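PDB 3WY8: serine protease from Arthrobacter nicotinovorans, which probably hydrolyses peptide bonds as a trypsin-like, reportedly keratinolytic protease, the chain being the C-terminal protease domain of a longer precursor. Local coordinates for residues Y125-Y130 / S187-G192; G173-G178 / S198-P203. One frame throughout, in Å; residues are numbered along the deposited sequence.

How the contacts relate
Both contacts are buried in the core of the same antiparallel β-barrel, one of the two barrels of this trypsin-like protease domain, and their centres lie about 4 Å apart. Strand 174-177 ties them together: it pairs with strand 124-129, which contact 1 joins to the loop leaving strand 185-188, and it sends W175 to strand 199-202 in contact 2. Contact 1 is polar, a serine and an asparagine joined by a short bond, whereas in contact 2 the rim and one face of an indole meet the backbone of M200 and G202 and a methylene of M200. They touch where S187 OG reaches P203 O, a probable hydrogen bond of 2.7 Å, and where Y191 O similarly meets Y201 N.

Contact 1 (Y125-Y130 / S187-G192); sequences YKSFGY and SVNSYG
N189 and S127 meet side chain to side chain in the barrel interior. On the way to this point, S187 points its CB toward 125-130 without touching it; V188 turns the other way and packs on T93. N189, where strand 185-188 has just ended, makes the contact. Its CG stands anti to the carbonyl carbon (chi1 -61°), which carries the amide across to 125-130. S127 OG donates to N189 OD1 over 2.6 Å, arriving in the carbonyl plane on a lone pair with a C=O...O angle of 112°. With chi1 at 163°, the serine hydroxyl extends away from its backbone N to meet that oxygen. OD1 has a second donor, an indole N-H from strand 174-177, while N189 ND2 gives a hydrogen bond to S170 O and lies 3.1 Å from F128 O. Asparagine suits this buried place because one flat, uncharged group both accepts and donates, and its bonds on both ends fix the amide's rotation; serine suits its partner by being small and polar. Next, S190 and Y191 both face Y201 in a classic beta bulge, and S190 OG bonds to D92 OD2, the aspartate of a probable Ser-His-Asp triad. Strand 174-177 runs between strands 124-129 and 185-188, hydrogen-bonded to both, so the S127-N189 pair spans its inner face, with strand 142-150 on the far side of 124-129.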
# COMPACT_ATOMS: atom_id res chain seq x y z
N TYR A 125 8.06 7.57 -10.58
CA TYR A 125 6.84 7.09 -9.94
C TYR A 125 5.89 8.21 -9.56
O TYR A 125 6.30 9.36 -9.38
CB TYR A 125 7.18 6.35 -8.65
CG TYR A 125 7.89 5.04 -8.84
CD1 TYR A 125 7.18 3.87 -9.07
CD2 TYR A 125 9.29 4.97 -8.78
CE1 TYR A 125 7.83 2.65 -9.24
CE2 TYR A 125 9.95 3.76 -8.96
CZ TYR A 125 9.21 2.61 -9.18
OH TYR A 125 9.86 1.42 -9.35
N LYS A 126 4.61 7.86 -9.44
CA LYS A 126 3.65 8.68 -8.73
C LYS A 126 3.04 7.81 -7.63
O LYS A 126 2.50 6.75 -7.90
CB LYS A 126 2.57 9.22 -9.67
CG LYS A 126 1.64 10.25 -9.00
CD LYS A 126 0.68 10.89 -10.00
CE LYS A 126 -0.20 11.92 -9.31
NZ LYS A 126 -1.06 12.69 -10.25
N SER A 127 3.18 8.27 -6.39
CA SER A 127 2.70 7.54 -5.21
C SER A 127 1.47 8.21 -4.63
O SER A 127 1.38 9.43 -4.59
CB SER A 127 3.80 7.46 -4.15
OG SER A 127 3.27 7.12 -2.88
N PHE A 128 0.54 7.39 -4.16
CA PHE A 128 -0.72 7.87 -3.59
C PHE A 128 -0.90 7.40 -2.17
O PHE A 128 -0.36 6.37 -1.78
CB PHE A 128 -1.89 7.37 -4.43
CG PHE A 128 -1.97 7.99 -5.80
CD1 PHE A 128 -2.90 8.99 -6.06
CD2 PHE A 128 -1.13 7.55 -6.83
CE1 PHE A 128 -2.99 9.56 -7.33
CE2 PHE A 128 -1.21 8.12 -8.10
CZ PHE A 128 -2.14 9.13 -8.35
N GLY A 129 -1.67 8.14 -1.38
CA GLY A 129 -2.01 7.70 -0.04
C GLY A 129 -2.99 8.60 0.68
O GLY A 129 -3.38 9.65 0.16
N TYR A 130 -3.37 8.17 1.87
CA TYR A 130 -4.22 8.95 2.77
C TYR A 130 -3.41 9.35 4.01
O TYR A 130 -3.59 8.77 5.09
CB TYR A 130 -5.44 8.12 3.18
CG TYR A 130 -6.48 8.00 2.10
CD1 TYR A 130 -7.52 8.92 2.02
CD2 TYR A 130 -6.44 6.97 1.16
CE1 TYR A 130 -8.49 8.82 1.02
CE2 TYR A 130 -7.40 6.86 0.17
CZ TYR A 130 -8.42 7.79 0.10
OH TYR A 130 -9.38 7.69 -0.88
N SER A 187 5.58 -0.58 -6.20
CA SER A 187 6.01 -0.49 -4.79
C SER A 187 4.87 0.03 -3.92
O SER A 187 3.76 0.24 -4.41
CB SER A 187 7.26 0.39 -4.64
OG SER A 187 7.82 0.24 -3.34
N VAL A 188 5.15 0.21 -2.63
CA VAL A 188 4.22 0.83 -1.67
C VAL A 188 4.98 1.82 -0.79
O VAL A 188 6.19 1.70 -0.62
CB VAL A 188 3.53 -0.21 -0.75
CG1 VAL A 188 2.60 -1.12 -1.55
CG2 VAL A 188 4.56 -1.04 0.02
N ASN A 189 4.26 2.79 -0.23
CA ASN A 189 4.83 3.65 0.81
C ASN A 189 5.18 2.82 2.05
O ASN A 189 4.33 2.14 2.61
CB ASN A 189 3.83 4.74 1.20
CG ASN A 189 3.48 5.65 0.04
OD1 ASN A 189 4.34 6.01 -0.77
ND2 ASN A 189 2.21 6.03 -0.05
N SER A 190 6.45 2.88 2.47
CA SER A 190 6.90 2.06 3.60
C SER A 190 7.44 2.85 4.79
O SER A 190 7.00 2.66 5.92
CB SER A 190 7.94 1.03 3.13
OG SER A 190 8.54 0.37 4.23
N TYR A 191 8.42 3.72 4.54
CA TYR A 191 9.01 4.49 5.62
C TYR A 191 9.58 5.83 5.19
O TYR A 191 9.84 6.06 4.00
CB TYR A 191 10.10 3.67 6.36
CG TYR A 191 11.38 3.43 5.57
CD1 TYR A 191 12.45 4.33 5.64
CD2 TYR A 191 11.52 2.29 4.77
CE1 TYR A 191 13.63 4.10 4.93
CE2 TYR A 191 12.70 2.06 4.06
CZ TYR A 191 13.74 2.97 4.14
OH TYR A 191 14.90 2.75 3.43
N GLY A 192 9.76 6.70 6.17
CA GLY A 192 10.52 7.93 6.00
C GLY A 192 11.41 8.10 7.21
O GLY A 192 11.29 7.38 8.20

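Contact 2 (G173-G178 / S198-P203)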
# COMPACT_ATOMS: atom_id res chain seq x y z
N GLY A 173 0.26 2.84 0.64
CA GLY A 173 -0.26 3.45 -0.58
C GLY A 173 0.57 3.10 -1.81
O GLY A 173 1.78 2.92 -1.70
N PRO A 174 -0.08 3.01 -2.98
CA PRO A 174 0.61 2.46 -4.15
C PRO A 174 1.60 3.42 -4.83
O PRO A 174 1.34 4.62 -4.94
CB PRO A 174 -0.54 2.13 -5.10
CG PRO A 174 -1.62 3.13 -4.75
CD PRO A 174 -1.50 3.30 -3.25
N TRP A 175 2.72 2.86 -5.29
CA TRP A 175 3.63 3.54 -6.21
C TRP A 175 3.33 3.04 -7.61
O TRP A 175 3.44 1.83 -7.88
CB TRP A 175 5.08 3.18 -5.89
CG TRP A 175 5.68 3.83 -4.69
CD1 TRP A 175 5.05 4.15 -3.52
CD2 TRP A 175 7.05 4.19 -4.52
NE1 TRP A 175 5.94 4.71 -2.64
CE2 TRP A 175 7.17 4.75 -3.23
CE3 TRP A 175 8.19 4.11 -5.34
CZ2 TRP A 175 8.39 5.24 -2.74
CZ3 TRP A 175 9.40 4.59 -4.85
CH2 TRP A 175 9.49 5.14 -3.56
N PHE A 176 2.96 3.95 -8.51
CA PHE A 176 2.76 3.58 -9.91
C PHE A 176 3.94 4.05 -10.74
O PHE A 176 4.38 5.19 -10.59
CB PHE A 176 1.47 4.20 -10.46
CG PHE A 176 0.23 3.77 -9.73
CD1 PHE A 176 -0.34 2.53 -9.98
CD2 PHE A 176 -0.36 4.61 -8.79
CE1 PHE A 176 -1.49 2.13 -9.29
CE2 PHE A 176 -1.50 4.22 -8.10
CZ PHE A 176 -2.07 2.98 -8.35
N ILE A 177 4.46 3.16 -11.59
CA ILE A 177 5.50 3.56 -12.54
C ILE A 177 4.90 4.61 -13.47
O ILE A 177 3.83 4.39 -14.03
CB ILE A 177 6.02 2.38 -13.39
CG1 ILE A 177 6.60 1.28 -12.49
CG2 ILE A 177 7.07 2.87 -14.40
CD1 ILE A 177 6.82 -0.05 -13.21
N GLY A 178 5.59 5.73 -13.63
CA GLY A 178 5.11 6.80 -14.50
C GLY A 178 4.48 7.94 -13.73
O GLY A 178 4.90 8.25 -12.62
N SER A 198 10.99 14.50 4.13
CA SER A 198 10.74 15.01 2.78
C SER A 198 11.01 13.96 1.70
O SER A 198 10.95 14.26 0.51
CB SER A 198 11.56 16.28 2.53
OG SER A 198 12.94 15.99 2.67
N THR A 199 11.29 12.73 2.13
CA THR A 199 11.47 11.59 1.22
C THR A 199 10.64 10.41 1.71
O THR A 199 10.61 10.13 2.91
CB THR A 199 12.96 11.18 1.11
OG1 THR A 199 13.73 12.30 0.66
CG2 THR A 199 13.14 10.03 0.12
N MET A 200 9.94 9.74 0.79
CA MET A 200 9.22 8.50 1.10
C MET A 200 9.96 7.32 0.48
O MET A 200 10.29 7.35 -0.70
CB MET A 200 7.80 8.56 0.53
CG MET A 200 7.01 7.26 0.71
SD MET A 200 6.52 7.02 2.42
CE MET A 200 5.20 8.23 2.53
N TYR A 201 10.20 6.29 1.28
CA TYR A 201 10.84 5.07 0.79
C TYR A 201 9.86 3.93 0.62
O TYR A 201 8.92 3.77 1.41
CB TYR A 201 11.98 4.65 1.72
CG TYR A 201 13.15 5.58 1.62
CD1 TYR A 201 14.12 5.38 0.64
CD2 TYR A 201 13.27 6.67 2.48
CE1 TYR A 201 15.19 6.25 0.52
CE2 TYR A 201 14.35 7.55 2.37
CZ TYR A 201 15.30 7.33 1.38
OH TYR A 201 16.38 8.18 1.25
N GLY A 202 10.08 3.15 -0.44
CA GLY A 202 9.29 1.96 -0.73
C GLY A 202 10.20 0.80 -1.10
O GLY A 202 11.25 1.00 -1.71
N PRO A 203 9.80 -0.43 -0.74
CA PRO A 203 10.65 -1.59 -1.01
C PRO A 203 10.71 -1.96 -2.50
O PRO A 203 9.78 -1.67 -3.27
CB PRO A 203 9.96 -2.72 -0.24
CG PRO A 203 8.54 -2.31 -0.19
CD PRO A 203 8.56 -0.82 -0.04
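W175 reaches from strand 174-177 to M200 and G202 of strand 199-202, inside a β-barrel of the chymotrypsin-like fold; the two strand segments run nearly perpendicular, at 87°, with axes 9.5 Å apart. From CB, which lies by S187, CG leaves beside the backbone N (chi1 -75°), and this brings the indole up to 198-203. On the pyrrole side CD1 passes S127, and NE1 gives its hydrogen to N189 OD1, so the one polar atom of this buried ring is satisfied. On the benzo side CE3 approaches the ring of Y125, the planes inclined at about 60°. Farther out, G202 CA sits 3.9 Å above one ring face, offset toward the rim; any CB on this residue would press against W175 CE2, which makes glycine the fitting neighbour for so broad a ring. Shortened to an alanine, W175 would probably leave a gap beside G202 and M200, and N189 OD1 without its indole donor. At the tip, CH2 lies 3.7 Å from G202 N. CZ2 packs 4.2 Å from M200 CG, and M200 O meets that same CZ2 at the ring edge, 3.5 Å away and near the indole plane.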